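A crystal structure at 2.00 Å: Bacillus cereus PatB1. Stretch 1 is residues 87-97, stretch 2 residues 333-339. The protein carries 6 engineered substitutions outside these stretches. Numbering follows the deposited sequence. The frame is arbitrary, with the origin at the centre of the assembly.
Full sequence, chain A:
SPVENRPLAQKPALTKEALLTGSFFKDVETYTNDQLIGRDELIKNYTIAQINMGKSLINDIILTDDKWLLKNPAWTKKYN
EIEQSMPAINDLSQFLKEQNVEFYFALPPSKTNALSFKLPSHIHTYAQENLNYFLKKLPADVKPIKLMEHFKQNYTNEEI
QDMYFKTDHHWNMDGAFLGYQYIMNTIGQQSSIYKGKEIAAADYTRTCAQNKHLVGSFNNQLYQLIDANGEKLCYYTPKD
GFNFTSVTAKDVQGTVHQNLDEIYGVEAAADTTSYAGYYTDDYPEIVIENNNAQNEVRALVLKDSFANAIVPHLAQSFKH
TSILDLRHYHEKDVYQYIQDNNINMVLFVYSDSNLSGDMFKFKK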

ATOM      1  N   PRO A  87       4.655 -14.700  14.513  1.00 26.39           N
ATOM      2  CA  PRO A  87       5.584 -15.758  14.074  1.00 25.29           C
ATOM      3  C   PRO A  87       5.619 -15.985  12.556  1.00 24.70           C
ATOM      4  O   PRO A  87       6.622 -16.439  12.032  1.00 24.73           O
ATOM      5  CB  PRO A  87       5.038 -17.002  14.770  1.00 26.26           C
ATOM      6  CG  PRO A  87       4.462 -16.462  16.048  1.00 27.22           C
ATOM      7  CD  PRO A  87       3.817 -15.159  15.639  1.00 26.79           C
ATOM      8  N   ALA A  88       4.515 -15.702  11.876  1.00 24.96           N
ATOM      9  CA  ALA A  88       4.481 -15.815  10.430  1.00 25.44           C
ATOM     10  C   ALA A  88       5.509 -14.861   9.843  1.00 24.60           C
ATOM     11  O   ALA A  88       6.243 -15.215   8.926  1.00 24.00           O
ATOM     12  CB  ALA A  88       3.088 -15.493   9.894  1.00 22.98           C
ATOM     13  N   ILE A  89       5.535 -13.648  10.388  1.00 25.50           N
ATOM     14  CA  ILE A  89       6.500 -12.643   9.983  1.00 25.15           C
ATOM     15  C   ILE A  89       7.894 -13.090  10.394  1.00 25.23           C
ATOM     16  O   ILE A  89       8.842 -12.956   9.608  1.00 24.81           O
ATOM     17  CB  ILE A  89       6.185 -11.258  10.589  1.00 23.30           C
ATOM     18  CG1 ILE A  89       4.835 -10.747  10.067  1.00 22.93           C
ATOM     19  CG2 ILE A  89       7.280 -10.255  10.241  1.00 21.82           C
ATOM     20  CD1 ILE A  89       4.511  -9.317  10.477  1.00 24.33           C
ATOM     21  N   ASN A  90       8.014 -13.637  11.605  1.00 24.62           N
ATOM     22  CA  ASN A  90       9.318 -14.128  12.074  1.00 27.08           C
ATOM     23  C   ASN A  90       9.916 -15.137  11.090  1.00 25.55           C
ATOM     24  O   ASN A  90      11.078 -15.024  10.676  1.00 25.62           O
ATOM     25  CB  ASN A  90       9.194 -14.753  13.467  1.00 26.06           C
ATOM     26  CG  ASN A  90       8.944 -13.705  14.549  1.00 27.42           C
ATOM     27  OD1 ASN A  90       9.196 -12.516  14.336  1.00 25.93           O
ATOM     28  ND2 ASN A  90       8.431 -14.139  15.709  1.00 27.30           N
ATOM     29  N   ASP A  91       9.102 -16.108  10.692  1.00 27.85           N
ATOM     30  CA  ASP A  91       9.559 -17.158   9.787  1.00 28.61           C
ATOM     31  C   ASP A  91       9.860 -16.610   8.386  1.00 27.49           C
ATOM     32  O   ASP A  91      10.823 -17.004   7.764  1.00 28.06           O
ATOM     33  CB  ASP A  91       8.524 -18.284   9.708  1.00 28.28           C
ATOM     34  CG  ASP A  91       8.456 -19.108  10.983  1.00 30.81           C
ATOM     35  OD1 ASP A  91       9.392 -19.036  11.815  1.00 31.96           O
ATOM     36  OD2 ASP A  91       7.467 -19.848  11.154  1.00 32.06           O
ATOM     37  N   LEU A  92       9.034 -15.700   7.889  1.00 22.56           N
ATOM     38  CA  LEU A  92       9.283 -15.160   6.554  1.00 22.65           C
ATOM     39  C   LEU A  92      10.584 -14.349   6.540  1.00 23.08           C
ATOM     40  O   LEU A  92      11.370 -14.415   5.579  1.00 22.61           O
ATOM     41  CB  LEU A  92       8.106 -14.294   6.079  1.00 22.69           C
ATOM     42  CG  LEU A  92       8.255 -13.663   4.685  1.00 21.05           C
ATOM     43  CD1 LEU A  92       8.419 -14.730   3.603  1.00 22.11           C
ATOM     44  CD2 LEU A  92       7.065 -12.809   4.376  1.00 19.86           C
ATOM     45  N   SER A  93      10.818 -13.596   7.613  1.00 22.47           N
ATOM     46  CA  SER A  93      12.023 -12.779   7.700  1.00 22.42           C
ATOM     47  C   SER A  93      13.252 -13.682   7.785  1.00 25.44           C
ATOM     48  O   SER A  93      14.277 -13.424   7.167  1.00 23.90           O
ATOM     49  CB  SER A  93      11.957 -11.824   8.901  1.00 22.23           C
ATOM     50  OG  SER A  93      13.176 -11.098   9.084  1.00 21.70           O
ATOM     51  N   GLN A  94      13.148 -14.765   8.534  1.00 28.02           N
ATOM     52  CA  GLN A  94      14.281 -15.668   8.623  1.00 28.88           C
ATOM     53  C   GLN A  94      14.609 -16.316   7.274  1.00 30.63           C
ATOM     54  O   GLN A  94      15.777 -16.421   6.888  1.00 29.68           O
ATOM     55  CB  GLN A  94      14.005 -16.727   9.666  1.00 29.54           C
ATOM     56  CG  GLN A  94      15.054 -17.766   9.760  1.00 32.15           C
ATOM     57  CD  GLN A  94      14.628 -18.842  10.699  1.00 34.99           C
ATOM     58  OE1 GLN A  94      14.764 -18.700  11.918  1.00 32.16           O
ATOM     59  NE2 GLN A  94      14.057 -19.921  10.148  1.00 36.30           N
ATOM     60  N   PHE A  95      13.566 -16.723   6.558  1.00 29.34           N
ATOM     61  CA  PHE A  95      13.726 -17.340   5.255  1.00 28.04           C
ATOM     62  C   PHE A  95      14.347 -16.366   4.242  1.00 27.94           C
ATOM     63  O   PHE A  95      15.279 -16.720   3.523  1.00 28.36           O
ATOM     64  CB  PHE A  95      12.374 -17.846   4.765  1.00 29.52           C
ATOM     65  CG  PHE A  95      12.370 -18.262   3.324  1.00 28.98           C
ATOM     66  CD1 PHE A  95      12.928 -19.474   2.938  1.00 30.68           C
ATOM     67  CD2 PHE A  95      11.802 -17.448   2.367  1.00 28.35           C
ATOM     68  CE1 PHE A  95      12.928 -19.857   1.604  1.00 31.31           C
ATOM     69  CE2 PHE A  95      11.784 -17.819   1.039  1.00 29.62           C
ATOM     70  CZ  PHE A  95      12.351 -19.021   0.650  1.00 30.17           C
ATOM     71  N   LEU A  96      13.840 -15.140   4.209  1.00 23.62           N
ATOM     72  CA  LEU A  96      14.358 -14.104   3.291  1.00 23.50           C
ATOM     73  C   LEU A  96      15.777 -13.644   3.622  1.00 24.16           C
ATOM     74  O   LEU A  96      16.616 -13.496   2.729  1.00 26.48           O
ATOM     75  CB  LEU A  96      13.435 -12.904   3.285  1.00 24.93           C
ATOM     76  CG  LEU A  96      12.012 -13.193   2.821  1.00 23.99           C
ATOM     77  CD1 LEU A  96      11.192 -11.922   2.886  1.00 22.65           C
ATOM     78  CD2 LEU A  96      12.029 -13.789   1.413  1.00 23.23           C
ATOM     79  N   LYS A  97      16.052 -13.427   4.907  1.00 31.77           N
ATOM     80  CA  LYS A  97      17.411 -13.064   5.327  1.00 32.32           C
ATOM     81  C   LYS A  97      18.409 -14.113   4.860  1.00 32.09           C
ATOM     82  O   LYS A  97      19.502 -13.776   4.415  1.00 32.66           O
ATOM     83  CB  LYS A  97      17.501 -12.893   6.854  1.00 32.61           C
ATOM     84  CG  LYS A  97      18.892 -12.448   7.360  1.00 33.25           C
ATOM     85  CD  LYS A  97      18.817 -11.998   8.821  1.00 34.14           C
ATOM     86  CE  LYS A  97      20.181 -11.591   9.372  1.00 33.89           C
ATOM     87  NZ  LYS A  97      20.042 -11.145  10.789  1.00 33.51           N
ATOM     88  N   ASP A 333       1.632 -20.707  -1.883  1.00 29.74           N
ATOM     89  CA  ASP A 333       1.842 -19.794  -0.767  1.00 27.95           C
ATOM     90  C   ASP A 333       2.974 -18.810  -1.085  1.00 26.58           C
ATOM     91  O   ASP A 333       3.535 -18.814  -2.182  1.00 26.38           O
ATOM     92  CB  ASP A 333       2.077 -20.557   0.557  1.00 27.99           C
ATOM     93  CG  ASP A 333       3.354 -21.379   0.576  1.00 29.80           C
ATOM     94  OD1 ASP A 333       4.333 -21.065  -0.144  1.00 28.97           O
ATOM     95  OD2 ASP A 333       3.371 -22.360   1.348  1.00 30.21           O
ATOM     96  N   VAL A 334       3.273 -17.946  -0.128  1.00 24.04           N
ATOM     97  CA  VAL A 334       4.207 -16.842  -0.347  1.00 25.48           C
ATOM     98  C   VAL A 334       5.616 -17.358  -0.628  1.00 25.15           C
ATOM     99  O   VAL A 334       6.334 -16.825  -1.481  1.00 22.25           O
ATOM    100  CB  VAL A 334       4.205 -15.879   0.877  1.00 24.45           C
ATOM    101  CG1 VAL A 334       5.414 -14.933   0.862  1.00 22.04           C
ATOM    102  CG2 VAL A 334       2.888 -15.092   0.918  1.00 21.22           C
ATOM    103  N   TYR A 335       5.991 -18.416   0.084  1.00 27.74           N
ATOM    104  CA  TYR A 335       7.310 -19.009  -0.066  1.00 27.74           C
ATOM    105  C   TYR A 335       7.467 -19.644  -1.444  1.00 29.97           C
ATOM    106  O   TYR A 335       8.483 -19.447  -2.113  1.00 28.41           O
ATOM    107  CB  TYR A 335       7.560 -20.057   1.026  1.00 28.59           C
ATOM    108  CG  TYR A 335       7.635 -19.509   2.444  1.00 28.50           C
ATOM    109  CD1 TYR A 335       6.482 -19.318   3.196  1.00 29.99           C
ATOM    110  CD2 TYR A 335       8.858 -19.217   3.036  1.00 28.95           C
ATOM    111  CE1 TYR A 335       6.536 -18.840   4.500  1.00 30.53           C
ATOM    112  CE2 TYR A 335       8.931 -18.730   4.348  1.00 28.79           C
ATOM    113  CZ  TYR A 335       7.767 -18.543   5.075  1.00 30.90           C
ATOM    114  OH  TYR A 335       7.822 -18.072   6.381  1.00 30.83           O
ATOM    115  N   GLN A 336       6.464 -20.417  -1.857  1.00 27.22           N
ATOM    116  CA  GLN A 336       6.500 -21.028  -3.172  1.00 29.09           C
ATOM    117  C   GLN A 336       6.545 -19.942  -4.244  1.00 28.92           C
ATOM    118  O   GLN A 336       7.283 -20.065  -5.224  1.00 29.58           O
ATOM    119  CB  GLN A 336       5.292 -21.950  -3.389  1.00 31.01           C
ATOM    120  CG  GLN A 336       5.373 -22.770  -4.668  1.00 35.52           C
ATOM    121  CD  GLN A 336       6.413 -23.883  -4.598  1.00 39.88           C
ATOM    122  OE1 GLN A 336       6.398 -24.707  -3.679  1.00 42.78           O
ATOM    123  NE2 GLN A 336       7.318 -23.919  -5.580  1.00 38.75           N
ATOM    124  N   TYR A 337       5.767 -18.879  -4.044  1.00 23.99           N
ATOM    125  CA  TYR A 337       5.723 -17.787  -5.016  1.00 24.13           C
ATOM    126  C   TYR A 337       7.085 -17.121  -5.173  1.00 23.80           C
ATOM    127  O   TYR A 337       7.547 -16.871  -6.291  1.00 23.11           O
ATOM    128  CB  TYR A 337       4.702 -16.721  -4.623  1.00 22.27           C
ATOM    129  CG  TYR A 337       4.457 -15.780  -5.777  1.00 22.18           C
ATOM    130  CD1 TYR A 337       5.261 -14.659  -5.986  1.00 21.70           C
ATOM    131  CD2 TYR A 337       3.450 -16.050  -6.692  1.00 21.03           C
ATOM    132  CE1 TYR A 337       5.035 -13.796  -7.077  1.00 22.35           C
ATOM    133  CE2 TYR A 337       3.211 -15.215  -7.767  1.00 24.15           C
ATOM    134  CZ  TYR A 337       4.000 -14.095  -7.968  1.00 21.41           C
ATOM    135  OH  TYR A 337       3.729 -13.300  -9.062  1.00 21.18           O
ATOM    136  N   ILE A 338       7.709 -16.820  -4.045  1.00 25.09           N
ATOM    137  CA  ILE A 338       9.042 -16.224  -4.046  1.00 25.59           C
ATOM    138  C   ILE A 338      10.068 -17.066  -4.804  1.00 27.19           C
ATOM    139  O   ILE A 338      10.863 -16.525  -5.581  1.00 27.34           O
ATOM    140  CB  ILE A 338       9.519 -15.975  -2.600  1.00 24.26           C
ATOM    141  CG1 ILE A 338       8.666 -14.867  -1.983  1.00 22.88           C
ATOM    142  CG2 ILE A 338      11.030 -15.661  -2.554  1.00 22.88           C
ATOM    143  CD1 ILE A 338       8.946 -14.554  -0.492  1.00 23.83           C
ATOM    144  N   GLN A 339      10.037 -18.385  -4.608  1.00 27.49           N
ATOM    145  CA  GLN A 339      10.985 -19.265  -5.276  1.00 27.80           C
ATOM    146  C   GLN A 339      10.624 -19.467  -6.741  1.00 28.81           C
ATOM    147  O   GLN A 339      11.503 -19.463  -7.593  1.00 29.35           O
ATOM    148  CB  GLN A 339      11.067 -20.631  -4.572  1.00 29.34           C
TER
HETATM  149  O   HOH W   1       5.264 -17.584   7.481  1.00 28.58           O

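Two helices from distant parts of one chain lie side by side. Their N-to-C directions differ by 20°, and their axes come within 11.9 Å. No direct hydrogen bond joins them, so the contact rests on apolar and aromatic packing plus one water.

Asp333 precedes the second helix and caps it. Its OD1 accepts from Gln336 N at 2.8 Å, satisfying an amide that has no earlier turn to bond to. Val334 points toward the first helix, and its CG1 lies 4.1 Å from Leu92 CD1.

Tyr335 buries the most surface. Its CA to CB bond points sideways, but the ring reaches across. Leu92 CD1 sits over one face, 4.1 Å from Tyr335 CE2. The ring edge is directed at the face of Phe95, with centroids 5.0 Å apart and planes at 65°. Tyr335 OH is 3.1 Å from Leu92 N, but the angle is poor, and that amide already bonds Ala88 O at 3.0 Å. Water 1 makes the polar link: it donates to Ala88 O at 2.9 Å and hydrogen-bonds Tyr335 OH at 2.8 Å.

One turn after Val334, Ile338 points toward the first helix. Its CD1 meets Leu96 CD2 at 3.7 Å and Leu92 CD1 at 4.1 Å. Its CG2 lies at the Phe95 ring edge, 4.3 Å from Phe95 CE2.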